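Protease Do-like 1, chloroplastic (PDB 3QO6) acts as a chloroplast serine endopeptidase of the HtrA (Deg) type that is required at high temperature and may degrade damaged proteins. Local coordinates at residues P164-I169 and L300-D305; A240-V245 and V294-D299; V47-Q52 and G75-R80. All coordinates share one frame; numbering follows the deposited sequence.

Contact 1: P164-I169 and L300-D305; sequences PIQDVI and LYRILD
Pro-164 lies over one face of the Tyr-301 ring, and this CH-pi contact is the apolar half of the interface. Pro-164 CD stands 3.6 Å from the ring centroid and 27° off its normal, offset toward the rim. Pro-164 CD comes 3.3 Å from Tyr-301 CD1. Proline suits the place as a compact, rigid ring whose CD hydrogens, made slightly positive by the neighbouring nitrogen, fit the face of an aromatic ring. With CG turned away from its carbonyl carbon (chi1 -87°), Tyr-301 swings its ring out beside the helix, where one face meets the proline.

The second kind of contact is van der Waals packing of a polar chain. Gln-166, bent at its second torsion, sets NE2 3.9 Å from CB of Arg-302, touching only the aliphatic root of the arginine, whose guanidinium leads elsewhere. NE2 itself has a weak hydrogen bond to Glu-155.

Third, two acceptor oxygens approach without a hydrogen bond: Gln-166 OE1 lies 3.5 Å from Asp-305 OD1, which forms a salt bridge with Lys-100.

Tyr-301 OH hydrogen-bonds the bound peptide's backbone, so its helix also faces the ligand. With strand 164-166 in the protease domain and helix 297-304 in the PDZ domain, this is a protease-PDZ interface.

Contact 2: A240-V245 and V294-D299; sequences APDQSV and VSNGSD
Asp-242 reaches from its loop to the start of helix 297-304, where its OD1 accepts a hydrogen bond from the backbone N of Gly-297. Gly-297 N lies 3.0 Å from Asp-242 OD1 and the N-H...O angle is 165°, so the bond is nearly straight, although OD1 is crowded in the model and its exact place is less sure. The carboxylate gets there with CG turned away from the carbonyl carbon of Asp-242 (chi1 -60°). Gly-297 suits its place because, with no side chain, it lets the acid come close to the first turn; the other oxygen, Asp-242 OD2, stays 3.9 Å from Gly-297 N.

One step out, Asn-296 occupies the N-cap position. Behind it, Asp-299 folds back from within the first turn, and its OD2 accepts the N-H of Ser-295 at 3.0 Å on the anti side of the carboxylate. This bond ties the incoming chain to the helix it is about to enter. Further out, Ser-298 OG is hydrogen-bonded to Glu-155 of the protease domain. Backbone bonds of Ala-240 with Leu-254 and of Val-294 with Thr-287 fix the two loops to the PDZ sheet.

A carboxylate at a helix N-terminus sits where backbone N-H groups point outward. The helix dipole probably stabilises the negative charge of Asp-242 and would tend to lower its pKa, while the helix start gains an acceptor from a distant loop.

Contact 3: V47-Q52 and G75-R80; sequences VLEVPQ and GASDLR
Glu-49 meets Ser-77 and Asp-78 through a side chain that leaves the backbone with CG opposite the carbonyl carbon (chi1 -75°) and then bends sharply at its second torsion (chi2 -87°), which swings the carboxylate across to the other segment. The length of glutamate matters, since the CA atoms of Glu-49 and Asp-78 are 8.0 Å apart.

Glu-49 OE1 comes 2.9 Å from Ser-77 OG, a distance that fits a hydrogen bond. The single hydroxyl proton has two acceptors within reach, however, the backbone O of Leu-36 being the stronger partner, and the bond to Glu-49 is therefore not settled. A small hydroxyl suits this place, between a carbonyl and a carboxylate. The other oxygen, Glu-49 OE2, lies 3.6 Å from Asp-78 OD1, so two like charges face each other, though the exact place of OE2 is doubtful. The two carboxylates are modelled nearly coplanar, 8° apart. Asp-78 OD2 receives a weak bond from the backbone N of Leu-79, 2.6 Å away. The side chain of Gln-52 extends alongside Gly-75.

Strand 30-40 joins the two segments: it pairs with residues 48, 50 and 52 and also bonds Asp-78 through Leu-36, so the contact lies near the seam that closes the N-terminal barrel of this chymotrypsin-like protease.

Asp-78 OD2 also faces Asp-90, which forms a salt bridge with Arg-80. The pairing of Glu-49 with Asp-78, and of Asp-78 with Asp-90, may raise the pKa of Asp-78 or a neighbour somewhat, with Arg-80 offsetting part of the charge.

Contacts 1 and 2 both use helix 297-304: contact 2 bonds the backbone at its first turn, while contact 1 sets its second turn and the residue after it against the protease domain. Their centres are 14 Å apart, and Leu-300 N meets Val-294 CG1 at 4.1 Å. Glu-155 serves both, weakly as partner of Gln-166 and by a hydrogen bond of Ser-298. Tyr-301 of contact 1 hydrogen-bonds the bound peptide. Contact 3 lies apart, its centre 33 Å from that of contact 1 and 39 Å from that of contact 2. The predicted charge-relay residues are near but not touched: Pro-164 is about 12 Å from Asp-101 between side chains, and Gly-75 about 10 Å from the side chain of His-71.

Contact 1: P164-I169 and L300-D305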
ATOM      1  N   PRO B 164     -18.488 -24.925  -8.049  1.00 93.11           N
ATOM      2  CA  PRO B 164     -17.266 -25.660  -8.396  1.00 89.10           C
ATOM      3  C   PRO B 164     -17.354 -26.362  -9.752  1.00 85.72           C
ATOM      4  O   PRO B 164     -18.425 -26.796 -10.158  1.00 84.03           O
ATOM      5  CB  PRO B 164     -17.136 -26.651  -7.250  1.00 90.72           C
ATOM      6  CG  PRO B 164     -18.566 -26.958  -6.931  1.00 91.64           C
ATOM      7  CD  PRO B 164     -19.180 -25.568  -6.920  1.00 91.16           C
ATOM      8  N   ILE B 165     -16.230 -26.449 -10.456  1.00 81.04           N
ATOM      9  CA  ILE B 165     -16.199 -27.136 -11.734  1.00 77.07           C
ATOM     10  C   ILE B 165     -15.469 -28.435 -11.439  1.00 81.40           C
ATOM     11  O   ILE B 165     -14.328 -28.416 -10.981  1.00 82.01           O
ATOM     12  CB  ILE B 165     -15.414 -26.367 -12.797  1.00 71.89           C
ATOM     13  CG1 ILE B 165     -15.932 -24.932 -12.904  1.00 73.26           C
ATOM     14  CG2 ILE B 165     -15.553 -27.061 -14.129  1.00 67.04           C
ATOM     15  CD1 ILE B 165     -15.227 -24.073 -13.987  1.00 72.24           C
ATOM     16  N   GLN B 166     -16.130 -29.561 -11.670  1.00 82.20           N
ATOM     17  CA  GLN B 166     -15.525 -30.849 -11.407  1.00 81.01           C
ATOM     18  C   GLN B 166     -14.688 -31.323 -12.583  1.00 81.24           C
ATOM     19  O   GLN B 166     -14.712 -30.744 -13.663  1.00 84.78           O
ATOM     20  CB  GLN B 166     -16.611 -31.889 -11.134  1.00 83.09           C
ATOM     21  CG  GLN B 166     -16.986 -32.108  -9.670  1.00 92.11           C
ATOM     22  CD  GLN B 166     -17.687 -30.919  -9.030  1.00 96.16           C
ATOM     23  OE1 GLN B 166     -18.659 -30.374  -9.575  1.00 96.93           O
ATOM     24  NE2 GLN B 166     -17.212 -30.524  -7.851  1.00 99.18           N
ATOM     25  N   ASP B 167     -13.944 -32.389 -12.353  1.00 80.86           N
ATOM     26  CA  ASP B 167     -13.136 -33.034 -13.374  1.00 82.30           C
ATOM     27  C   ASP B 167     -12.089 -32.238 -14.139  1.00 80.15           C
ATOM     28  O   ASP B 167     -11.730 -32.629 -15.255  1.00 83.12           O
ATOM     29  CB  ASP B 167     -14.056 -33.698 -14.393  1.00 88.88           C
ATOM     30  CG  ASP B 167     -13.532 -35.057 -14.840  1.00100.89           C
ATOM     31  OD1 ASP B 167     -13.771 -36.065 -14.121  1.00105.22           O
ATOM     32  OD2 ASP B 167     -12.862 -35.119 -15.901  1.00107.85           O
ATOM     33  N   VAL B 168     -11.577 -31.160 -13.552  1.00 71.55           N
ATOM     34  CA  VAL B 168     -10.588 -30.321 -14.216  1.00 63.15           C
ATOM     35  C   VAL B 168      -9.175 -30.884 -14.431  1.00 59.40           C
ATOM     36  O   VAL B 168      -8.661 -31.662 -13.616  1.00 58.39           O
ATOM     37  CB  VAL B 168     -10.492 -28.999 -13.462  1.00 66.16           C
ATOM     38  CG1 VAL B 168      -9.392 -28.101 -14.045  1.00 65.42           C
ATOM     39  CG2 VAL B 168     -11.831 -28.325 -13.527  1.00 64.81           C
ATOM     40  N   ILE B 169      -8.547 -30.485 -15.535  1.00 56.20           N
ATOM     41  CA  ILE B 169      -7.173 -30.917 -15.842  1.00 56.65           C
ATOM     42  C   ILE B 169      -6.140 -29.898 -15.306  1.00 58.92           C
ATOM     43  O   ILE B 169      -6.366 -28.695 -15.385  1.00 56.77           O
ATOM     44  CB  ILE B 169      -6.922 -31.025 -17.349  1.00 56.02           C
ATOM     45  CG1 ILE B 169      -7.806 -32.109 -17.968  1.00 57.24           C
ATOM     46  CG2 ILE B 169      -5.453 -31.344 -17.589  1.00 48.68           C
ATOM     47  CD1 ILE B 169      -7.806 -32.084 -19.491  1.00 56.81           C
ATOM     48  N   LEU B 300     -22.343 -31.693  -2.055  1.00 88.28           N
ATOM     49  CA  LEU B 300     -23.684 -31.529  -2.598  1.00 83.09           C
ATOM     50  C   LEU B 300     -23.572 -31.232  -4.086  1.00 82.88           C
ATOM     51  O   LEU B 300     -24.107 -31.957  -4.920  1.00 81.04           O
ATOM     52  CB  LEU B 300     -24.408 -30.389  -1.886  1.00 76.66           C
ATOM     53  CG  LEU B 300     -25.895 -30.212  -2.207  1.00 78.05           C
ATOM     54  CD1 LEU B 300     -26.664 -31.486  -1.810  1.00 68.05           C
ATOM     55  CD2 LEU B 300     -26.444 -28.969  -1.467  1.00 68.95           C
ATOM     56  N   TYR B 301     -22.849 -30.168  -4.406  1.00 83.04           N
ATOM     57  CA  TYR B 301     -22.646 -29.761  -5.782  1.00 83.11           C
ATOM     58  C   TYR B 301     -22.255 -30.916  -6.645  1.00 85.37           C
ATOM     59  O   TYR B 301     -22.900 -31.205  -7.643  1.00 86.71           O
ATOM     60  CB  TYR B 301     -21.542 -28.724  -5.872  1.00 79.11           C
ATOM     61  CG  TYR B 301     -22.036 -27.328  -5.683  1.00 80.53           C
ATOM     62  CD1 TYR B 301     -21.441 -26.483  -4.739  1.00 77.13           C
ATOM     63  CD2 TYR B 301     -23.108 -26.846  -6.433  1.00 75.19           C
ATOM     64  CE1 TYR B 301     -21.899 -25.196  -4.545  1.00 76.92           C
ATOM     65  CE2 TYR B 301     -23.578 -25.564  -6.243  1.00 78.90           C
ATOM     66  CZ  TYR B 301     -22.967 -24.739  -5.298  1.00 79.76           C
ATOM     67  OH  TYR B 301     -23.415 -23.452  -5.107  1.00 81.96           O
ATOM     68  N   ARG B 302     -21.172 -31.561  -6.241  1.00 87.60           N
ATOM     69  CA  ARG B 302     -20.613 -32.682  -6.961  1.00 92.96           C
ATOM     70  C   ARG B 302     -21.672 -33.734  -7.237  1.00 93.69           C
ATOM     71  O   ARG B 302     -21.809 -34.205  -8.367  1.00 94.94           O
ATOM     72  CB  ARG B 302     -19.460 -33.275  -6.147  1.00 96.55           C
ATOM     73  CG  ARG B 302     -18.638 -34.337  -6.856  1.00102.08           C
ATOM     74  CD  ARG B 302     -17.606 -34.938  -5.898  1.00106.38           C
ATOM     75  NE  ARG B 302     -18.183 -35.241  -4.585  1.00114.10           N
ATOM     76  CZ  ARG B 302     -19.241 -36.032  -4.365  1.00118.08           C
ATOM     77  NH1 ARG B 302     -19.874 -36.635  -5.372  1.00117.99           N
ATOM     78  NH2 ARG B 302     -19.688 -36.211  -3.125  1.00117.73           N
ATOM     79  N   ILE B 303     -22.439 -34.082  -6.212  1.00 92.95           N
ATOM     80  CA  ILE B 303     -23.452 -35.103  -6.367  1.00 92.43           C
ATOM     81  C   ILE B 303     -24.586 -34.705  -7.317  1.00 93.27           C
ATOM     82  O   ILE B 303     -24.991 -35.510  -8.145  1.00 95.68           O
ATOM     83  CB  ILE B 303     -24.002 -35.512  -4.999  1.00 94.22           C
ATOM     84  CG1 ILE B 303     -24.520 -36.937  -5.062  1.00 98.41           C
ATOM     85  CG2 ILE B 303     -25.114 -34.597  -4.597  1.00 98.08           C
ATOM     86  CD1 ILE B 303     -23.524 -37.914  -5.662  1.00102.82           C
ATOM     87  N   LEU B 304     -25.100 -33.481  -7.222  1.00 92.12           N
ATOM     88  CA  LEU B 304     -26.163 -33.059  -8.135  1.00 91.72           C
ATOM     89  C   LEU B 304     -25.633 -32.916  -9.547  1.00 92.31           C
ATOM     90  O   LEU B 304     -26.386 -32.973 -10.509  1.00 93.30           O
ATOM     91  CB  LEU B 304     -26.757 -31.719  -7.732  1.00 92.13           C
ATOM     92  CG  LEU B 304     -28.048 -31.710  -6.920  1.00 91.31           C
ATOM     93  CD1 LEU B 304     -27.800 -32.229  -5.516  1.00 88.16           C
ATOM     94  CD2 LEU B 304     -28.563 -30.285  -6.876  1.00 93.75           C
ATOM     95  N   ASP B 305     -24.332 -32.714  -9.666  1.00 93.50           N
ATOM     96  CA  ASP B 305     -23.705 -32.564 -10.966  1.00 95.08           C
ATOM     97  C   ASP B 305     -23.966 -33.807 -11.802  1.00 96.72           C
ATOM     98  O   ASP B 305     -23.798 -33.800 -13.019  1.00 96.38           O
ATOM     99  CB  ASP B 305     -22.202 -32.402 -10.796  1.00 97.28           C
ATOM    100  CG  ASP B 305     -21.581 -31.576 -11.900  1.00103.44           C
ATOM    101  OD1 ASP B 305     -20.414 -31.866 -12.251  1.00103.63           O
ATOM    102  OD2 ASP B 305     -22.255 -30.634 -12.398  1.00103.90           O
TER

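Contact 2: A240-V245 and V294-D299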
ATOM      1  N   ALA B 240     -25.921 -22.370   3.429  1.00 86.85           N
ATOM      2  CA  ALA B 240     -24.904 -21.623   4.125  1.00 89.25           C
ATOM      3  C   ALA B 240     -23.556 -22.125   3.649  1.00 90.10           C
ATOM      4  O   ALA B 240     -23.381 -23.319   3.438  1.00 86.36           O
ATOM      5  CB  ALA B 240     -25.054 -21.836   5.627  1.00 90.81           C
ATOM      6  N   PRO B 241     -22.595 -21.212   3.447  1.00 95.65           N
ATOM      7  CA  PRO B 241     -21.249 -21.594   2.993  1.00 99.92           C
ATOM      8  C   PRO B 241     -20.507 -22.340   4.108  1.00103.52           C
ATOM      9  O   PRO B 241     -20.738 -22.085   5.290  1.00103.33           O
ATOM     10  CB  PRO B 241     -20.602 -20.253   2.663  1.00 97.27           C
ATOM     11  CG  PRO B 241     -21.799 -19.419   2.237  1.00 97.72           C
ATOM     12  CD  PRO B 241     -22.797 -19.761   3.307  1.00 94.95           C
ATOM     13  N   ASP B 242     -19.631 -23.262   3.721  1.00106.95           N
ATOM     14  CA  ASP B 242     -18.866 -24.066   4.665  1.00111.17           C
ATOM     15  C   ASP B 242     -18.319 -23.280   5.855  1.00113.69           C
ATOM     16  O   ASP B 242     -18.149 -23.833   6.946  1.00111.66           O
ATOM     17  CB  ASP B 242     -17.714 -24.755   3.930  1.00115.69           C
ATOM     18  CG  ASP B 242     -18.196 -25.670   2.804  1.00119.43           C
ATOM     19  OD1 ASP B 242     -18.903 -26.657   3.105  1.00116.70           O
ATOM     20  OD2 ASP B 242     -17.870 -25.400   1.621  1.00121.45           O
ATOM     21  N   GLN B 243     -18.056 -21.992   5.640  1.00117.82           N
ATOM     22  CA  GLN B 243     -17.509 -21.094   6.669  1.00122.04           C
ATOM     23  C   GLN B 243     -18.437 -20.652   7.816  1.00123.90           C
ATOM     24  O   GLN B 243     -18.264 -21.085   8.960  1.00124.85           O
ATOM     25  CB  GLN B 243     -16.925 -19.840   6.004  1.00123.53           C
ATOM     26  CG  GLN B 243     -15.424 -19.908   5.714  1.00126.07           C
ATOM     27  CD  GLN B 243     -14.572 -19.895   6.980  1.00126.29           C
ATOM     28  OE1 GLN B 243     -14.543 -20.868   7.742  1.00127.20           O
ATOM     29  NE2 GLN B 243     -13.880 -18.785   7.209  1.00123.84           N
ATOM     30  N   SER B 244     -19.396 -19.773   7.519  1.00125.26           N
ATOM     31  CA  SER B 244     -20.323 -19.263   8.537  1.00125.86           C
ATOM     32  C   SER B 244     -21.217 -20.345   9.129  1.00124.96           C
ATOM     33  O   SER B 244     -22.283 -20.056   9.663  1.00124.92           O
ATOM     34  CB  SER B 244     -21.202 -18.137   7.958  1.00126.88           C
ATOM     35  OG  SER B 244     -22.115 -18.619   6.980  1.00128.34           O
ATOM     36  N   VAL B 245     -20.775 -21.591   9.032  1.00124.45           N
ATOM     37  CA  VAL B 245     -21.524 -22.719   9.552  1.00125.61           C
ATOM     38  C   VAL B 245     -20.554 -23.504  10.413  1.00126.14           C
ATOM     39  O   VAL B 245     -20.938 -24.395  11.165  1.00125.52           O
ATOM     40  CB  VAL B 245     -22.027 -23.625   8.399  1.00126.11           C
ATOM     41  CG1 VAL B 245     -20.859 -24.392   7.777  1.00125.38           C
ATOM     42  CG2 VAL B 245     -23.079 -24.581   8.912  1.00127.33           C
ATOM     43  N   VAL B 294     -23.239 -36.236   2.147  1.00101.53           N
ATOM     44  CA  VAL B 294     -22.924 -34.841   1.925  1.00 99.25           C
ATOM     45  C   VAL B 294     -22.384 -34.271   3.228  1.00 99.98           C
ATOM     46  O   VAL B 294     -23.076 -34.299   4.246  1.00102.71           O
ATOM     47  CB  VAL B 294     -24.200 -34.070   1.516  1.00 98.26           C
ATOM     48  CG1 VAL B 294     -23.951 -32.595   1.571  1.00 97.57           C
ATOM     49  CG2 VAL B 294     -24.647 -34.486   0.124  1.00 95.02           C
ATOM     50  N   SER B 295     -21.153 -33.766   3.212  1.00 99.45           N
ATOM     51  CA  SER B 295     -20.556 -33.187   4.418  1.00 96.27           C
ATOM     52  C   SER B 295     -20.356 -31.683   4.298  1.00 96.27           C
ATOM     53  O   SER B 295     -20.129 -31.009   5.293  1.00 97.28           O
ATOM     54  CB  SER B 295     -19.205 -33.834   4.720  1.00 95.35           C
ATOM     55  OG  SER B 295     -19.349 -35.124   5.279  1.00 94.10           O
ATOM     56  N   ASN B 296     -20.454 -31.162   3.078  1.00 96.27           N
ATOM     57  CA  ASN B 296     -20.263 -29.732   2.815  1.00 93.12           C
ATOM     58  C   ASN B 296     -20.793 -29.370   1.425  1.00 92.15           C
ATOM     59  O   ASN B 296     -21.354 -30.218   0.720  1.00 89.98           O
ATOM     60  CB  ASN B 296     -18.789 -29.419   2.836  1.00 92.18           C
ATOM     61  CG  ASN B 296     -18.036 -30.250   1.843  1.00 92.28           C
ATOM     62  OD1 ASN B 296     -17.442 -31.273   2.185  1.00 92.51           O
ATOM     63  ND2 ASN B 296     -18.091 -29.839   0.584  1.00 94.27           N
ATOM     64  N   GLY B 297     -20.569 -28.120   1.024  1.00 90.46           N
ATOM     65  CA  GLY B 297     -21.031 -27.656  -0.274  1.00 89.47           C
ATOM     66  C   GLY B 297     -20.529 -28.487  -1.439  1.00 88.58           C
ATOM     67  O   GLY B 297     -21.314 -29.008  -2.219  1.00 85.42           O
ATOM     68  N   SER B 298     -19.214 -28.615  -1.561  1.00 91.29           N
ATOM     69  CA  SER B 298     -18.623 -29.389  -2.652  1.00 94.10           C
ATOM     70  C   SER B 298     -19.291 -30.743  -2.853  1.00 93.62           C
ATOM     71  O   SER B 298     -19.550 -31.154  -3.980  1.00 92.37           O
ATOM     72  CB  SER B 298     -17.125 -29.608  -2.404  1.00 96.56           C
ATOM     73  OG  SER B 298     -16.631 -30.712  -3.162  1.00102.51           O
ATOM     74  N   ASP B 299     -19.549 -31.440  -1.755  1.00 95.31           N
ATOM     75  CA  ASP B 299     -20.172 -32.749  -1.831  1.00 95.92           C
ATOM     76  C   ASP B 299     -21.546 -32.674  -2.473  1.00 93.23           C
ATOM     77  O   ASP B 299     -21.873 -33.487  -3.341  1.00 93.43           O
ATOM     78  CB  ASP B 299     -20.281 -33.382  -0.437  1.00101.83           C
ATOM     79  CG  ASP B 299     -18.926 -33.838   0.115  1.00106.92           C
ATOM     80  OD1 ASP B 299     -18.039 -34.223  -0.692  1.00106.31           O
ATOM     81  OD2 ASP B 299     -18.761 -33.830   1.362  1.00108.67           O
TER

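Contact 3: V47-Q52 and G75-R80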
ATOM      1  N   VAL B  47     -19.951   7.795 -29.242  1.00103.54           N
ATOM      2  CA  VAL B  47     -19.255   6.652 -28.736  1.00104.63           C
ATOM      3  C   VAL B  47     -18.189   6.090 -29.659  1.00105.69           C
ATOM      4  O   VAL B  47     -18.158   6.389 -30.856  1.00105.61           O
ATOM      5  CB  VAL B  47     -20.309   5.581 -28.365  1.00103.81           C
ATOM      6  CG1 VAL B  47     -19.732   4.190 -28.447  1.00105.43           C
ATOM      7  CG2 VAL B  47     -20.830   5.864 -26.961  1.00103.78           C
ATOM      8  N   LEU B  48     -17.293   5.304 -29.061  1.00107.02           N
ATOM      9  CA  LEU B  48     -16.221   4.611 -29.763  1.00107.68           C
ATOM     10  C   LEU B  48     -16.121   3.218 -29.138  1.00108.43           C
ATOM     11  O   LEU B  48     -16.310   3.056 -27.925  1.00105.99           O
ATOM     12  CB  LEU B  48     -14.887   5.335 -29.591  1.00107.55           C
ATOM     13  CG  LEU B  48     -14.902   6.861 -29.636  1.00110.93           C
ATOM     14  CD1 LEU B  48     -15.277   7.378 -28.250  1.00111.93           C
ATOM     15  CD2 LEU B  48     -13.535   7.397 -30.045  1.00110.03           C
ATOM     16  N   GLU B  49     -15.860   2.208 -29.964  1.00110.86           N
ATOM     17  CA  GLU B  49     -15.702   0.848 -29.449  1.00113.54           C
ATOM     18  C   GLU B  49     -14.215   0.703 -29.096  1.00112.27           C
ATOM     19  O   GLU B  49     -13.332   1.079 -29.879  1.00110.13           O
ATOM     20  CB  GLU B  49     -16.108  -0.190 -30.504  1.00117.29           C
ATOM     21  CG  GLU B  49     -17.617  -0.334 -30.734  1.00124.28           C
ATOM     22  CD  GLU B  49     -18.284  -1.329 -29.781  1.00128.77           C
ATOM     23  OE1 GLU B  49     -18.524  -0.983 -28.598  1.00128.31           O
ATOM     24  OE2 GLU B  49     -18.565  -2.466 -30.227  1.00130.26           O
ATOM     25  N   VAL B  50     -13.928   0.170 -27.916  1.00110.54           N
ATOM     26  CA  VAL B  50     -12.537   0.051 -27.517  1.00109.15           C
ATOM     27  C   VAL B  50     -12.250  -1.130 -26.591  1.00106.99           C
ATOM     28  O   VAL B  50     -12.841  -1.244 -25.507  1.00105.89           O
ATOM     29  CB  VAL B  50     -12.074   1.399 -26.897  1.00109.15           C
ATOM     30  CG1 VAL B  50     -11.235   1.180 -25.646  1.00108.14           C
ATOM     31  CG2 VAL B  50     -11.295   2.182 -27.953  1.00108.36           C
ATOM     32  N   PRO B  51     -11.330  -2.030 -27.021  1.00104.75           N
ATOM     33  CA  PRO B  51     -10.886  -3.245 -26.318  1.00100.97           C
ATOM     34  C   PRO B  51     -10.672  -3.116 -24.806  1.00 99.43           C
ATOM     35  O   PRO B  51      -9.898  -2.279 -24.346  1.00 99.34           O
ATOM     36  CB  PRO B  51      -9.600  -3.607 -27.052  1.00 96.16           C
ATOM     37  CG  PRO B  51      -9.914  -3.229 -28.445  1.00 98.68           C
ATOM     38  CD  PRO B  51     -10.607  -1.889 -28.302  1.00102.72           C
ATOM     39  N   GLN B  52     -11.375  -3.937 -24.035  1.00 98.48           N
ATOM     40  CA  GLN B  52     -11.217  -3.938 -22.581  1.00 99.28           C
ATOM     41  C   GLN B  52     -10.706  -5.324 -22.164  1.00100.39           C
ATOM     42  O   GLN B  52     -10.385  -5.547 -20.996  1.00100.58           O
ATOM     43  CB  GLN B  52     -12.547  -3.648 -21.868  1.00 99.24           C
ATOM     44  CG  GLN B  52     -13.592  -4.753 -22.014  1.00 99.78           C
ATOM     45  CD  GLN B  52     -14.821  -4.535 -21.151  1.00102.37           C
ATOM     46  OE1 GLN B  52     -15.759  -5.331 -21.188  1.00102.43           O
ATOM     47  NE2 GLN B  52     -14.824  -3.455 -20.367  1.00102.58           N
ATOM     48  N   GLY B  75     -19.862  -9.489 -20.666  1.00 85.54           N
ATOM     49  CA  GLY B  75     -19.878  -8.032 -20.798  1.00 85.55           C
ATOM     50  C   GLY B  75     -19.411  -7.312 -22.058  1.00 87.04           C
ATOM     51  O   GLY B  75     -19.119  -6.122 -22.002  1.00 85.39           O
ATOM     52  N   ALA B  76     -19.348  -7.991 -23.197  1.00 89.95           N
ATOM     53  CA  ALA B  76     -18.899  -7.330 -24.421  1.00 94.49           C
ATOM     54  C   ALA B  76     -20.010  -6.678 -25.268  1.00 98.23           C
ATOM     55  O   ALA B  76     -20.856  -7.381 -25.853  1.00 98.84           O
ATOM     56  CB  ALA B  76     -18.129  -8.315 -25.277  1.00 93.17           C
ATOM     57  N   SER B  77     -20.011  -5.345 -25.354  1.00 98.24           N
ATOM     58  CA  SER B  77     -21.019  -4.697 -26.177  1.00 99.10           C
ATOM     59  C   SER B  77     -20.885  -5.296 -27.587  1.00100.36           C
ATOM     60  O   SER B  77     -21.871  -5.460 -28.306  1.00105.36           O
ATOM     61  CB  SER B  77     -20.844  -3.169 -26.170  1.00 95.84           C
ATOM     62  OG  SER B  77     -19.555  -2.773 -26.557  1.00 97.66           O
ATOM     63  N   ASP B  78     -19.665  -5.664 -27.961  1.00 99.71           N
ATOM     64  CA  ASP B  78     -19.403  -6.283 -29.256  1.00100.31           C
ATOM     65  C   ASP B  78     -18.129  -7.105 -29.114  1.00 98.38           C
ATOM     66  O   ASP B  78     -17.265  -6.782 -28.296  1.00 98.19           O
ATOM     67  CB  ASP B  78     -19.203  -5.227 -30.355  1.00105.69           C
ATOM     68  CG  ASP B  78     -18.994  -5.846 -31.747  1.00111.39           C
ATOM     69  OD1 ASP B  78     -18.598  -5.097 -32.669  1.00112.43           O
ATOM     70  OD2 ASP B  78     -19.230  -7.068 -31.926  1.00112.55           O
ATOM     71  N   LEU B  79     -18.026  -8.179 -29.892  1.00 94.69           N
ATOM     72  CA  LEU B  79     -16.856  -9.026 -29.856  1.00 89.04           C
ATOM     73  C   LEU B  79     -16.526  -9.431 -31.252  1.00 87.96           C
ATOM     74  O   LEU B  79     -17.414  -9.643 -32.072  1.00 87.38           O
ATOM     75  CB  LEU B  79     -17.069 -10.242 -28.945  1.00 87.11           C
ATOM     76  CG  LEU B  79     -18.421 -10.936 -28.888  1.00 87.96           C
ATOM     77  CD1 LEU B  79     -18.495 -11.977 -29.999  1.00 88.13           C
ATOM     78  CD2 LEU B  79     -18.620 -11.587 -27.522  1.00 81.89           C
ATOM     79  N   ARG B  80     -15.225  -9.500 -31.517  1.00 89.32           N
ATOM     80  CA  ARG B  80     -14.704  -9.847 -32.832  1.00 88.46           C
ATOM     81  C   ARG B  80     -13.649 -10.936 -32.714  1.00 84.29           C
ATOM     82  O   ARG B  80     -12.796 -10.889 -31.823  1.00 84.08           O
ATOM     83  CB  ARG B  80     -14.055  -8.609 -33.458  1.00 94.50           C
ATOM     84  CG  ARG B  80     -14.791  -7.295 -33.174  1.00100.62           C
ATOM     85  CD  ARG B  80     -14.134  -6.075 -33.858  1.00105.31           C
ATOM     86  NE  ARG B  80     -13.913  -6.248 -35.304  1.00107.35           N
ATOM     87  CZ  ARG B  80     -14.782  -6.811 -36.147  1.00104.37           C
ATOM     88  NH1 ARG B  80     -15.944  -7.274 -35.694  1.00103.43           N
ATOM     89  NH2 ARG B  80     -14.496  -6.904 -37.447  1.00 96.78           N
TER